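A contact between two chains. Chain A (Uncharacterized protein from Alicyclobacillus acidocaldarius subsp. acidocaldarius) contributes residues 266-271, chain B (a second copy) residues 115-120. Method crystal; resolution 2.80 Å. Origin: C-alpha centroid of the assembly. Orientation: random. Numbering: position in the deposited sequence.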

# COMPACT_ATOMS: atom_id res chain seq x y z
N TYR A 266 7.58 11.03 5.74
CA TYR A 266 7.80 12.37 6.28
C TYR A 266 9.14 12.93 5.83
O TYR A 266 10.11 12.20 5.76
N MSE A 267 9.21 14.24 5.57
CA MSE A 267 10.51 14.89 5.39
C MSE A 267 10.53 16.34 5.87
O MSE A 267 9.54 17.07 5.74
N LYS A 268 11.66 16.76 6.42
CA LYS A 268 11.88 18.16 6.71
C LYS A 268 12.88 18.69 5.69
O LYS A 268 14.07 18.39 5.74
N ALA A 269 12.36 19.47 4.74
CA ALA A 269 13.17 20.02 3.66
C ALA A 269 12.66 21.39 3.26
O ALA A 269 12.01 21.54 2.22
N PRO A 270 12.94 22.40 4.08
CA PRO A 270 12.48 23.74 3.72
C PRO A 270 13.16 24.20 2.43
O PRO A 270 14.25 23.72 2.08
N VAL A 271 12.52 25.13 1.75
CA VAL A 271 13.04 25.72 0.52
C VAL A 271 14.51 26.17 0.61
O VAL A 271 15.07 26.74 -0.34
N ARG B 115 0.17 19.55 6.70
CA ARG B 115 1.44 19.74 6.01
C ARG B 115 1.72 21.17 5.54
O ARG B 115 0.81 21.95 5.24
N ARG B 116 3.02 21.47 5.48
CA ARG B 116 3.53 22.78 5.12
C ARG B 116 4.47 22.60 3.91
O ARG B 116 4.95 21.49 3.64
N GLU B 117 4.70 23.68 3.17
CA GLU B 117 5.41 23.61 1.90
C GLU B 117 6.91 23.30 1.99
O GLU B 117 7.62 23.82 2.84
N SER B 118 7.38 22.44 1.10
CA SER B 118 8.76 22.01 1.16
C SER B 118 9.40 22.17 -0.20
O SER B 118 8.75 22.59 -1.16
N TRP B 119 10.68 21.83 -0.29
CA TRP B 119 11.28 21.63 -1.60
C TRP B 119 10.50 20.51 -2.27
O TRP B 119 10.10 19.54 -1.62
N SER B 120 10.28 20.64 -3.57
CA SER B 120 9.53 19.63 -4.27
C SER B 120 10.14 19.28 -5.61
O SER B 120 10.77 20.10 -6.27

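This is a small van der Waals contact between two loop-rich segments, pinned by one backbone hydrogen bond and filled in by a selenomethionine, an alanine, a serine and a tryptophan. The two stretches bury 333 Å² in total, both sides summed, and the end-to-end directions of their touching parts are 71° apart. The nearest CA pairs, P270(A) with S118(B) at 4.8 Å and V271(A) with W119(B) at 4.9 Å, place the closest CA approach at P270(A) and V271(A).

The hydrogen bond runs from W119(B) N to A269(A) O, with 2.9 Å between these atoms and an N-H...O angle of 171°, close to linear. Because donor and acceptor both belong to the main chain, the bond fixes the backbones without relying on side-chain identity. The same carbonyl is packed against the neighbouring serine, A269(A) O lying 3.4 Å from S118(B) CB.

On chain A, the CA-to-CB bonds of M267(A) and A269(A) point toward chain B. The selenomethionine takes chi1 p (71°), chi2 t (178°) and chi3 t (163°), an extended arrangement beyond CB that carries its terminal methyl across the interface. There M267(A) CE meets S118(B) OG at 3.5 Å and W119(B) O at 3.7 Å; both are van der Waals contacts of a methyl with oxygen. S118(B), with chi1 p (56°), turns its hydroxyl back on its own chain, donating from S118(B) OG to W119(B) O over 3.1 Å. The methyl therefore rests against the two oxygens of this internal hydrogen bond.

W119(B) gives up the most area in the contact, 68 Å², with chi1 t (160°) and chi2 85°. Its CA-to-CB bond points sideways, and its ring lies beside A269(A) and M267(A): W119(B) CE3 is about 4.8 Å from A269(A) CB and about 4.6 Å from M267(A) SE. The CA-to-CB bond of V271(A), chi1 m (-62°), also points sideways, and the residue loses 38 Å², while the CA-to-CB bond of P270(A) points away, and P270(A) CB is still 5.8 Å from E117(B) O.

The charged side chains supply no cross-chain pairing. K268(A) starts away, but its end comes nearer through chi angles m, m, t, t, leaving K268(A) NZ 4.4 Å from R116(B) NH2. These are like charges, approaching obliquely to the guanidinium. The lysine's polar partner lies within its own stretch: K268(A) NZ donates to Y266(A) OH at 2.6 Å.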

# COMPACT_ATOMS: atom_id res chain seq x y z
CB TYR A 266 7.86 12.26 7.81
CG TYR A 266 7.40 13.45 8.63
CD1 TYR A 266 7.35 14.74 8.08
CD2 TYR A 266 7.00 13.29 9.95
CE1 TYR A 266 6.91 15.83 8.85
CE2 TYR A 266 6.56 14.37 10.72
CZ TYR A 266 6.52 15.64 10.17
OH TYR A 266 6.08 16.69 10.95
CB MSE A 267 10.97 14.82 3.93
CG MSE A 267 10.17 15.72 2.99
SE MSE A 267 10.79 15.68 1.12
CE MSE A 267 9.23 16.47 0.25
CB LYS A 268 12.39 18.35 8.14
CG LYS A 268 11.47 17.78 9.21
CD LYS A 268 10.04 18.34 9.08
CE LYS A 268 9.09 17.77 10.15
NZ LYS A 268 7.79 18.51 10.24
CB ALA A 269 13.16 19.09 2.47
CB PRO A 270 12.94 24.59 4.90
CG PRO A 270 14.13 23.85 5.44
CD PRO A 270 13.82 22.40 5.26
CB VAL A 271 12.21 26.92 0.19
CG1 VAL A 271 10.78 26.47 -0.06
CG2 VAL A 271 12.28 27.91 1.35
CB ARG B 115 1.62 18.72 4.87
CG ARG B 115 0.39 18.50 4.02
CD ARG B 115 0.43 17.15 3.31
NE ARG B 115 1.46 17.06 2.28
CZ ARG B 115 1.33 16.33 1.18
NH1 ARG B 115 0.22 15.64 0.97
NH2 ARG B 115 2.31 16.30 0.28
CB ARG B 116 4.22 23.42 6.33
CG ARG B 116 3.30 23.61 7.56
CD ARG B 116 4.03 23.55 8.91
NE ARG B 116 3.90 22.25 9.56
CZ ARG B 116 4.33 21.97 10.79
NH1 ARG B 116 4.92 22.91 11.53
NH2 ARG B 116 4.16 20.75 11.30
CB GLU B 117 5.20 24.90 1.11
CG GLU B 117 5.63 24.80 -0.34
CD GLU B 117 4.98 25.86 -1.20
OE1 GLU B 117 5.51 26.99 -1.23
OE2 GLU B 117 3.95 25.57 -1.85
CB SER B 118 8.80 20.55 1.59
OG SER B 118 8.03 19.75 0.71
CB TRP B 119 12.76 21.24 -1.49
CG TRP B 119 13.28 20.56 -2.73
CD1 TRP B 119 13.77 21.16 -3.85
CD2 TRP B 119 13.37 19.15 -2.96
NE1 TRP B 119 14.15 20.21 -4.77
CE2 TRP B 119 13.92 18.97 -4.24
CE3 TRP B 119 13.03 18.02 -2.20
CZ2 TRP B 119 14.14 17.70 -4.79
CZ3 TRP B 119 13.25 16.76 -2.75
CH2 TRP B 119 13.80 16.61 -4.03
CB SER B 120 8.09 20.07 -4.47
OG SER B 120 7.41 19.15 -5.31